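Local coordinates for protein putative fructose-aminoacid-6-phosphate deglycase (Bacillus subtilis, PDB 3EUA) that catalyses the conversion of a range of fructosamine 6-phosphates to glucose 6-phosphate and a free amino acid, at residues E254-P257 against L258-R261; L276-A279 against S280-F283; Y45-D48 against R49-S53. All blocks are in the same frame, centred on the assembly; numbering follows the deposited sequence.

Interaction 1: residues E254-P257 against L258-R261; sequences ETRP and LEER
The guanidinium of Arg256 has the carboxylate oxygen Glu260 OE2 at its edge, near its plane, and the two flat groups stand 78° apart, almost perpendicular. Arg256 NE carries the salt bridge, donating to Glu260 OE2 over 2.8 Å. Seen from the acceptor, NE does not lie in the carboxylate plane but approaches from above it, 47° out. CG of Arg256 is anti to its own nitrogen (chi1 -180°) and the chain runs extended to NE, so that it crosses the Glu260 side chain at about a right angle. The methylenes meet on the way, Arg256 CG lying 3.9 Å from Glu260 CG. The other carboxylate oxygen, Glu260 OE1, rests 3.6 Å from Pro257 CA.

Such an i to i+4 pair illustrates how side chains can reinforce the opening turn of a helix. Here the helix is 256-269, the connection between parallel strands 246-250 and 273-277 in a beta-alpha-beta unit of the second SIS domain. Leu258 N bonds to Thr255 O at 2.8 Å, a short i to i+3 link. The regular helical pattern then sets in: Glu260 N reaches Arg256 O at 2.8 Å in a nearly straight i to i+4 bond, and Arg261 N reaches Pro257 O at 3.0 Å. Pro257, which has no N-H to give, sits in the first turn, where no carbonyl lies one turn back in the helix to receive one.

Glu259 takes another direction: its OE1 passes 3.5 Å from Arg256 CA and accepts from Gly251 N, while OE2 accepts from Ser201 N, so both oxygens of this buried carboxylate are satisfied by backbone. Arg261 leads away to the carboxylate groups of Tyr329 and Glu89 of the second subunit.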
ATOM      1  N   GLU A 254      -4.536  14.007 -10.794  1.00 19.75           N
ATOM      2  CA  GLU A 254      -5.927  14.138 -10.465  1.00 19.66           C
ATOM      3  C   GLU A 254      -6.227  14.121  -8.973  1.00 18.95           C
ATOM      4  O   GLU A 254      -7.280  14.576  -8.587  1.00 19.14           O
ATOM      5  CB  GLU A 254      -6.742  13.008 -11.131  1.00 19.93           C
ATOM      6  CG  GLU A 254      -6.837  12.980 -12.662  1.00 21.42           C
ATOM      7  CD  GLU A 254      -5.570  12.558 -13.395  1.00 23.01           C
ATOM      8  OE1 GLU A 254      -4.555  12.250 -12.733  1.00 23.67           O
ATOM      9  OE2 GLU A 254      -5.602  12.534 -14.648  1.00 22.03           O
ATOM     10  N   THR A 255      -5.311  13.593  -8.153  1.00 19.22           N
ATOM     11  CA  THR A 255      -5.502  13.471  -6.721  1.00 18.90           C
ATOM     12  C   THR A 255      -4.978  14.652  -5.926  1.00 19.09           C
ATOM     13  O   THR A 255      -5.098  14.656  -4.707  1.00 18.61           O
ATOM     14  CB  THR A 255      -4.868  12.152  -6.179  1.00 19.55           C
ATOM     15  OG1 THR A 255      -3.441  12.275  -6.048  1.00 22.58           O
ATOM     16  CG2 THR A 255      -5.203  10.973  -7.082  1.00 19.33           C
ATOM     17  N   ARG A 256      -4.446  15.671  -6.591  1.00 18.82           N
ATOM     18  CA  ARG A 256      -3.966  16.853  -5.896  1.00 19.29           C
ATOM     19  C   ARG A 256      -4.992  17.423  -4.868  1.00 19.76           C
ATOM     20  O   ARG A 256      -4.580  17.887  -3.795  1.00 20.49           O
ATOM     21  CB  ARG A 256      -3.578  17.923  -6.891  1.00 19.20           C
ATOM     22  CG  ARG A 256      -3.059  19.190  -6.249  1.00 18.80           C
ATOM     23  CD  ARG A 256      -2.878  20.223  -7.289  1.00 20.08           C
ATOM     24  NE  ARG A 256      -2.521  21.488  -6.681  1.00 19.56           N
ATOM     25  CZ  ARG A 256      -1.297  21.840  -6.325  1.00 21.13           C
ATOM     26  NH1 ARG A 256      -0.235  21.047  -6.531  1.00 20.82           N
ATOM     27  NH2 ARG A 256      -1.131  23.038  -5.790  1.00 21.48           N
ATOM     28  N   PRO A 257      -6.320  17.423  -5.186  1.00 20.19           N
ATOM     29  CA  PRO A 257      -7.247  17.898  -4.143  1.00 19.75           C
ATOM     30  C   PRO A 257      -7.098  17.196  -2.784  1.00 20.04           C
ATOM     31  O   PRO A 257      -7.349  17.825  -1.748  1.00 20.04           O
ATOM     32  CB  PRO A 257      -8.616  17.590  -4.742  1.00 20.66           C
ATOM     33  CG  PRO A 257      -8.382  17.644  -6.242  1.00 20.88           C
ATOM     34  CD  PRO A 257      -7.046  17.054  -6.426  1.00 19.95           C
ATOM     35  N   LEU A 258      -6.730  15.908  -2.786  1.00 18.85           N
ATOM     36  CA  LEU A 258      -6.515  15.176  -1.531  1.00 19.11           C
ATOM     37  C   LEU A 258      -5.368  15.812  -0.758  1.00 19.06           C
ATOM     38  O   LEU A 258      -5.478  16.003   0.445  1.00 19.45           O
ATOM     39  CB  LEU A 258      -6.178  13.687  -1.767  1.00 18.61           C
ATOM     40  CG  LEU A 258      -7.287  12.700  -2.165  1.00 19.91           C
ATOM     41  CD1 LEU A 258      -8.082  13.164  -3.398  1.00 19.12           C
ATOM     42  CD2 LEU A 258      -6.692  11.252  -2.327  1.00 20.56           C
ATOM     43  N   GLU A 259      -4.299  16.158  -1.485  1.00 19.66           N
ATOM     44  CA  GLU A 259      -3.088  16.761  -0.930  1.00 20.93           C
ATOM     45  C   GLU A 259      -3.390  18.178  -0.414  1.00 19.83           C
ATOM     46  O   GLU A 259      -2.983  18.574   0.669  1.00 19.63           O
ATOM     47  CB  GLU A 259      -1.990  16.723  -2.017  1.00 21.54           C
ATOM     48  CG  GLU A 259      -1.616  15.256  -2.416  1.00 23.20           C
ATOM     49  CD  GLU A 259      -0.705  15.087  -3.637  1.00 25.13           C
ATOM     50  OE1 GLU A 259      -0.865  15.820  -4.668  1.00 29.15           O
ATOM     51  OE2 GLU A 259       0.144  14.145  -3.579  1.00 26.95           O
ATOM     52  N   GLU A 260      -4.147  18.929  -1.191  1.00 20.00           N
ATOM     53  CA  GLU A 260      -4.558  20.279  -0.809  1.00 20.47           C
ATOM     54  C   GLU A 260      -5.378  20.287   0.484  1.00 19.71           C
ATOM     55  O   GLU A 260      -5.174  21.123   1.347  1.00 19.42           O
ATOM     56  CB  GLU A 260      -5.386  20.902  -1.945  1.00 20.73           C
ATOM     57  CG  GLU A 260      -4.579  21.131  -3.242  1.00 21.61           C
ATOM     58  CD  GLU A 260      -5.402  21.699  -4.419  1.00 23.82           C
ATOM     59  OE1 GLU A 260      -6.613  21.414  -4.566  1.00 28.60           O
ATOM     60  OE2 GLU A 260      -4.797  22.401  -5.232  1.00 27.00           O
ATOM     61  N   ARG A 261      -6.295  19.330   0.619  1.00 19.15           N
ATOM     62  CA  ARG A 261      -7.133  19.256   1.806  1.00 18.51           C
ATOM     63  C   ARG A 261      -6.274  18.939   3.033  1.00 18.35           C
ATOM     64  O   ARG A 261      -6.439  19.559   4.095  1.00 18.15           O
ATOM     65  CB  ARG A 261      -8.245  18.217   1.604  1.00 18.38           C
ATOM     66  CG  ARG A 261      -9.226  18.111   2.717  1.00 18.99           C
ATOM     67  CD  ARG A 261     -10.039  16.876   2.576  1.00 20.43           C
ATOM     68  NE  ARG A 261     -11.011  16.752   3.664  1.00 20.68           N
ATOM     69  CZ  ARG A 261     -11.698  15.639   3.917  1.00 22.05           C
ATOM     70  NH1 ARG A 261     -11.539  14.555   3.168  1.00 22.23           N
ATOM     71  NH2 ARG A 261     -12.537  15.591   4.940  1.00 21.85           N
TER

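Interaction 2: residues L276-A279 against S280-F283; sequences LDAA and SYDF
Ser280 turns its hydroxyl between its backbone N and carbonyl carbon (chi1 68°), which drops OG onto Asp277 O at 2.5 Å, a short bond running nearly in line with the carbonyl. Tyr281 instead sets CG opposite its carbonyl carbon (chi1 -50°), and its ring swings back against the turn, with Asp277 O 3.9 Å above the ring plane, over its centre. One carbonyl oxygen is thus covered by an aromatic face while gripped by two donors, for Ser280 N also bonds to it at 2.9 Å, from above the carbonyl plane. A water links the two segments, accepting from Asp277 N and donating to Ser280 OG.

Ala278 is the second point of contact. Its O accepts from Tyr281 N at 3.1 Å and lies 3.4 Å from Phe283 CE1, and its CB touches both rings, more than 4 Å from each. Tyr281 OH passes 4.0 Å from Leu276 CB on its way to Glu179, the partner that holds the phenol in place. Both rings also pack on Val298 of helix 288-313.

On the other side of the chain, Asp277 OD1 receives Ala279 N at 2.8 Å. This closes an Asx turn leading straight into a short 3-10 segment, a way of breaking off a strand, here the sheet-edge strand 273-277 of the second SIS domain.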
ATOM      1  N   LEU A 276       6.401  20.641  -0.308  1.00 20.26           N
ATOM      2  CA  LEU A 276       6.974  20.658  -1.666  1.00 20.69           C
ATOM      3  C   LEU A 276       5.802  20.607  -2.597  1.00 20.58           C
ATOM      4  O   LEU A 276       5.083  19.594  -2.651  1.00 20.06           O
ATOM      5  CB  LEU A 276       7.888  19.453  -1.947  1.00 20.85           C
ATOM      6  CG  LEU A 276       9.276  19.489  -1.333  1.00 22.05           C
ATOM      7  CD1 LEU A 276       9.194  19.279   0.173  1.00 22.93           C
ATOM      8  CD2 LEU A 276      10.101  18.409  -2.032  1.00 23.50           C
ATOM      9  N   ASP A 277       5.573  21.705  -3.305  1.00 20.79           N
ATOM     10  CA  ASP A 277       4.434  21.794  -4.217  1.00 21.00           C
ATOM     11  C   ASP A 277       4.941  21.872  -5.647  1.00 20.62           C
ATOM     12  O   ASP A 277       5.589  22.854  -6.034  1.00 20.69           O
ATOM     13  CB  ASP A 277       3.572  23.026  -3.868  1.00 21.22           C
ATOM     14  CG  ASP A 277       2.288  23.150  -4.725  1.00 22.22           C
ATOM     15  OD1 ASP A 277       2.097  22.421  -5.731  1.00 22.69           O
ATOM     16  OD2 ASP A 277       1.450  24.013  -4.386  1.00 25.43           O
ATOM     17  N   ALA A 278       4.640  20.835  -6.430  1.00 20.20           N
ATOM     18  CA  ALA A 278       5.049  20.740  -7.822  1.00 20.47           C
ATOM     19  C   ALA A 278       4.521  21.905  -8.675  1.00 20.94           C
ATOM     20  O   ALA A 278       5.087  22.250  -9.704  1.00 20.89           O
ATOM     21  CB  ALA A 278       4.577  19.421  -8.410  1.00 21.01           C
ATOM     22  N   ALA A 279       3.414  22.486  -8.252  1.00 21.42           N
ATOM     23  CA  ALA A 279       2.859  23.630  -8.968  1.00 21.83           C
ATOM     24  C   ALA A 279       3.801  24.833  -8.930  1.00 22.35           C
ATOM     25  O   ALA A 279       3.693  25.713  -9.795  1.00 22.33           O
ATOM     26  CB  ALA A 279       1.488  23.967  -8.428  1.00 21.20           C
ATOM     27  N   SER A 280       4.734  24.869  -7.968  1.00 23.48           N
ATOM     28  CA  SER A 280       5.712  25.960  -7.858  1.00 24.04           C
ATOM     29  C   SER A 280       6.895  25.778  -8.814  1.00 24.31           C
ATOM     30  O   SER A 280       7.708  26.678  -8.920  1.00 24.11           O
ATOM     31  CB  SER A 280       6.188  26.113  -6.412  1.00 24.14           C
ATOM     32  OG  SER A 280       6.953  25.001  -5.992  1.00 24.94           O
ATOM     33  N   TYR A 281       6.991  24.627  -9.492  1.00 24.37           N
ATOM     34  CA  TYR A 281       8.055  24.361 -10.441  1.00 24.71           C
ATOM     35  C   TYR A 281       7.592  24.709 -11.846  1.00 25.34           C
ATOM     36  O   TYR A 281       6.407  24.971 -12.072  1.00 25.16           O
ATOM     37  CB  TYR A 281       8.543  22.896 -10.332  1.00 24.72           C
ATOM     38  CG  TYR A 281       8.855  22.469  -8.911  1.00 24.59           C
ATOM     39  CD1 TYR A 281       9.504  23.327  -8.019  1.00 25.02           C
ATOM     40  CD2 TYR A 281       8.554  21.194  -8.473  1.00 25.90           C
ATOM     41  CE1 TYR A 281       9.788  22.941  -6.712  1.00 25.66           C
ATOM     42  CE2 TYR A 281       8.852  20.782  -7.147  1.00 25.98           C
ATOM     43  CZ  TYR A 281       9.461  21.661  -6.284  1.00 24.84           C
ATOM     44  OH  TYR A 281       9.744  21.269  -5.005  1.00 24.63           O
ATOM     45  N   ASP A 282       8.525  24.706 -12.797  1.00 26.30           N
ATOM     46  CA  ASP A 282       8.234  25.083 -14.186  1.00 26.60           C
ATOM     47  C   ASP A 282       7.967  23.895 -15.103  1.00 26.39           C
ATOM     48  O   ASP A 282       8.903  23.272 -15.584  1.00 26.91           O
ATOM     49  CB  ASP A 282       9.421  25.900 -14.698  1.00 26.19           C
ATOM     50  CG  ASP A 282       9.236  26.402 -16.113  1.00 28.32           C
ATOM     51  OD1 ASP A 282       8.189  26.098 -16.729  1.00 28.07           O
ATOM     52  OD2 ASP A 282      10.156  27.100 -16.614  1.00 30.19           O
ATOM     53  N   PHE A 283       6.694  23.611 -15.355  1.00 26.19           N
ATOM     54  CA  PHE A 283       6.272  22.539 -16.248  1.00 26.16           C
ATOM     55  C   PHE A 283       5.732  23.095 -17.552  1.00 26.51           C
ATOM     56  O   PHE A 283       5.004  22.417 -18.254  1.00 27.32           O
ATOM     57  CB  PHE A 283       5.198  21.678 -15.561  1.00 26.11           C
ATOM     58  CG  PHE A 283       5.743  20.773 -14.459  1.00 24.74           C
ATOM     59  CD1 PHE A 283       5.941  21.254 -13.170  1.00 25.36           C
ATOM     60  CD2 PHE A 283       6.014  19.446 -14.715  1.00 25.37           C
ATOM     61  CE1 PHE A 283       6.441  20.423 -12.178  1.00 25.38           C
ATOM     62  CE2 PHE A 283       6.507  18.621 -13.736  1.00 23.31           C
ATOM     63  CZ  PHE A 283       6.727  19.104 -12.473  1.00 24.66           C
TER
HETATM   64  O   HOH W   1       7.167  24.107  -3.004  1.00 38.11           O

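Interaction 3: residues Y45-D48 against R49-S53; sequences YVFD and RESKS
Helix 41-50 of the first SIS domain ends here, and its last turn shows how a helix terminus can serve a subunit interface. Three backbone bonds of the i to i+4 kind finish it: Arg49 N to Tyr45 O, Glu50 N to Val46 O at 2.8 Å, and Ser51 N to Phe47 O at 2.9 Å. Ser51 is the first residue to leave helical backbone angles.

Tyr45 and Arg49 lie alongside one another and point the same way. The Tyr45 CE2 atom meets Arg49 CG at 3.8 Å, and the phenol OH reaches Arg49 CD at 4.2 Å, so the ring touches the methylenes and not the charge. The arginine is bent at its second and third torsions (chi2 -92°, chi3 53°), turning the guanidinium 72° against the ring. From there NH2 donates to Asn68 O of the second subunit, while Tyr45 OH is bonded to Glu254. An alanine at Tyr45 would remove both ring and hydroxyl, and is likely to leave Glu254 without this partner and a gap beside the Arg49 methylenes.

Elsewhere on the turn, Phe47 CD2 lies 3.5 Å from Ser51 CB, and the Val46 and Glu50 side chains cross at a slant, CG1 of Val46 lying 4.0 Å from CG of Glu50. Farther out, the Glu50 carboxylate reaches Asn155, Lys157 and Tyr293, and Ser51 OG bonds to Glu153 and to Ile54 N.

Within the turn, then, side chains meet through carbon, and their polar ends are spent on other parts of the structure. Asp48 makes the same point: its OD2 joins Tyr59 and Arg67 of the second subunit and its OD1 pairs with Lys44, and the two positive charges together would be expected to favour the ionised form of this buried carboxylate.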
ATOM      1  N   TYR A  45      -0.153   4.087 -11.190  1.00 18.48           N
ATOM      2  CA  TYR A  45      -1.110   5.160 -11.395  1.00 18.40           C
ATOM      3  C   TYR A  45      -1.368   5.377 -12.894  1.00 18.63           C
ATOM      4  O   TYR A  45      -2.514   5.489 -13.300  1.00 18.59           O
ATOM      5  CB  TYR A  45      -0.616   6.437 -10.759  1.00 19.06           C
ATOM      6  CG  TYR A  45      -1.610   7.528 -10.761  1.00 17.89           C
ATOM      7  CD1 TYR A  45      -2.498   7.685  -9.696  1.00 19.26           C
ATOM      8  CD2 TYR A  45      -1.656   8.440 -11.793  1.00 19.71           C
ATOM      9  CE1 TYR A  45      -3.420   8.732  -9.684  1.00 20.95           C
ATOM     10  CE2 TYR A  45      -2.538   9.464 -11.789  1.00 19.54           C
ATOM     11  CZ  TYR A  45      -3.432   9.609 -10.737  1.00 20.78           C
ATOM     12  OH  TYR A  45      -4.341  10.657 -10.760  1.00 21.25           O
ATOM     13  N   VAL A  46      -0.291   5.398 -13.707  1.00 18.28           N
ATOM     14  CA  VAL A  46      -0.407   5.532 -15.159  1.00 18.23           C
ATOM     15  C   VAL A  46      -1.288   4.426 -15.721  1.00 17.98           C
ATOM     16  O   VAL A  46      -2.250   4.687 -16.443  1.00 17.71           O
ATOM     17  CB  VAL A  46       0.995   5.546 -15.865  1.00 18.61           C
ATOM     18  CG1 VAL A  46       0.874   5.464 -17.388  1.00 18.12           C
ATOM     19  CG2 VAL A  46       1.781   6.812 -15.485  1.00 18.99           C
ATOM     20  N   PHE A  47      -0.983   3.181 -15.395  1.00 18.46           N
ATOM     21  CA  PHE A  47      -1.819   2.077 -15.859  1.00 19.35           C
ATOM     22  C   PHE A  47      -3.270   2.225 -15.443  1.00 19.52           C
ATOM     23  O   PHE A  47      -4.167   1.953 -16.244  1.00 19.88           O
ATOM     24  CB  PHE A  47      -1.287   0.704 -15.400  1.00 20.37           C
ATOM     25  CG  PHE A  47      -0.498   0.011 -16.437  1.00 20.76           C
ATOM     26  CD1 PHE A  47       0.822   0.332 -16.666  1.00 22.73           C
ATOM     27  CD2 PHE A  47      -1.107  -0.947 -17.248  1.00 21.68           C
ATOM     28  CE1 PHE A  47       1.543  -0.306 -17.672  1.00 22.12           C
ATOM     29  CE2 PHE A  47      -0.383  -1.580 -18.238  1.00 20.82           C
ATOM     30  CZ  PHE A  47       0.937  -1.244 -18.456  1.00 20.86           C
ATOM     31  N   ASP A  48      -3.518   2.645 -14.208  1.00 19.56           N
ATOM     32  CA  ASP A  48      -4.910   2.830 -13.749  1.00 19.90           C
ATOM     33  C   ASP A  48      -5.670   3.875 -14.546  1.00 19.33           C
ATOM     34  O   ASP A  48      -6.846   3.703 -14.812  1.00 18.95           O
ATOM     35  CB  ASP A  48      -4.986   3.153 -12.240  1.00 20.32           C
ATOM     36  CG  ASP A  48      -4.705   1.943 -11.364  1.00 21.66           C
ATOM     37  OD1 ASP A  48      -4.715   0.786 -11.864  1.00 22.07           O
ATOM     38  OD2 ASP A  48      -4.487   2.142 -10.155  1.00 21.20           O
ATOM     39  N   ARG A  49      -4.993   4.952 -14.925  1.00 19.80           N
ATOM     40  CA  ARG A  49      -5.615   6.034 -15.711  1.00 19.97           C
ATOM     41  C   ARG A  49      -5.633   5.809 -17.231  1.00 20.42           C
ATOM     42  O   ARG A  49      -6.473   6.384 -17.936  1.00 20.44           O
ATOM     43  CB  ARG A  49      -4.861   7.330 -15.430  1.00 20.52           C
ATOM     44  CG  ARG A  49      -5.103   7.916 -14.067  1.00 20.61           C
ATOM     45  CD  ARG A  49      -6.243   8.929 -14.063  1.00 22.37           C
ATOM     46  NE  ARG A  49      -7.486   8.435 -14.640  1.00 21.86           N
ATOM     47  CZ  ARG A  49      -8.041   8.800 -15.794  1.00 24.65           C
ATOM     48  NH1 ARG A  49      -7.508   9.721 -16.596  1.00 24.89           N
ATOM     49  NH2 ARG A  49      -9.198   8.253 -16.141  1.00 23.85           N
ATOM     50  N   GLU A  50      -4.712   4.977 -17.734  1.00 20.63           N
ATOM     51  CA  GLU A  50      -4.561   4.777 -19.175  1.00 20.99           C
ATOM     52  C   GLU A  50      -4.933   3.439 -19.789  1.00 21.65           C
ATOM     53  O   GLU A  50      -5.351   3.409 -20.954  1.00 21.25           O
ATOM     54  CB  GLU A  50      -3.093   4.993 -19.539  1.00 21.09           C
ATOM     55  CG  GLU A  50      -2.589   6.397 -19.229  1.00 22.74           C
ATOM     56  CD  GLU A  50      -3.246   7.452 -20.112  1.00 22.61           C
ATOM     57  OE1 GLU A  50      -3.602   7.164 -21.275  1.00 21.92           O
ATOM     58  OE2 GLU A  50      -3.383   8.589 -19.619  1.00 25.26           O
ATOM     59  N   SER A  51      -4.746   2.347 -19.047  1.00 21.72           N
ATOM     60  CA  SER A  51      -4.970   1.030 -19.620  1.00 22.66           C
ATOM     61  C   SER A  51      -6.406   0.577 -19.546  1.00 23.28           C
ATOM     62  O   SER A  51      -6.965   0.409 -18.480  1.00 22.54           O
ATOM     63  CB  SER A  51      -4.073  -0.025 -18.964  1.00 23.33           C
ATOM     64  OG  SER A  51      -4.335  -1.286 -19.562  1.00 23.74           O
ATOM     65  N   LYS A  52      -6.982   0.333 -20.712  1.00 24.12           N
ATOM     66  CA  LYS A  52      -8.340  -0.127 -20.804  1.00 24.83           C
ATOM     67  C   LYS A  52      -8.398  -1.657 -20.751  1.00 25.10           C
ATOM     68  O   LYS A  52      -9.386  -2.204 -20.287  1.00 25.52           O
ATOM     69  CB  LYS A  52      -8.960   0.404 -22.110  1.00 25.33           C
ATOM     70  N   SER A  53      -7.314  -2.339 -21.124  1.00 25.10           N
ATOM     71  CA  SER A  53      -7.322  -3.793 -21.215  1.00 25.33           C
ATOM     72  C   SER A  53      -6.299  -4.580 -20.401  1.00 24.87           C
ATOM     73  O   SER A  53      -6.285  -5.810 -20.489  1.00 24.64           O
ATOM     74  CB  SER A  53      -7.061  -4.144 -22.686  1.00 25.59           C
ATOM     75  OG  SER A  53      -5.731  -3.758 -23.053  1.00 26.30           O
TER

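How the interactions relate
Interactions 1 and 2 mark the start of helix 256-269 and the end of strand 273-277, successive elements of one SIS domain. Their centres are 14 Å apart, and the gap is bridged by a salt bridge from Arg256 NH1 to Asp277 OD1 at 2.8 Å, so one arginine serves both its helix turn and the Asx turn. Interaction 3 lies in the other SIS domain, its centre about 19 Å from that of interaction 1, yet Glu254 OE1 comes within 2.5 Å of Tyr45 OH, a probable hydrogen bond between domains. Interactions 2 and 3 stay apart, nearest atoms about 13 Å. Interactions 1 and 3 both reach the second subunit, whereas interaction 2 does not.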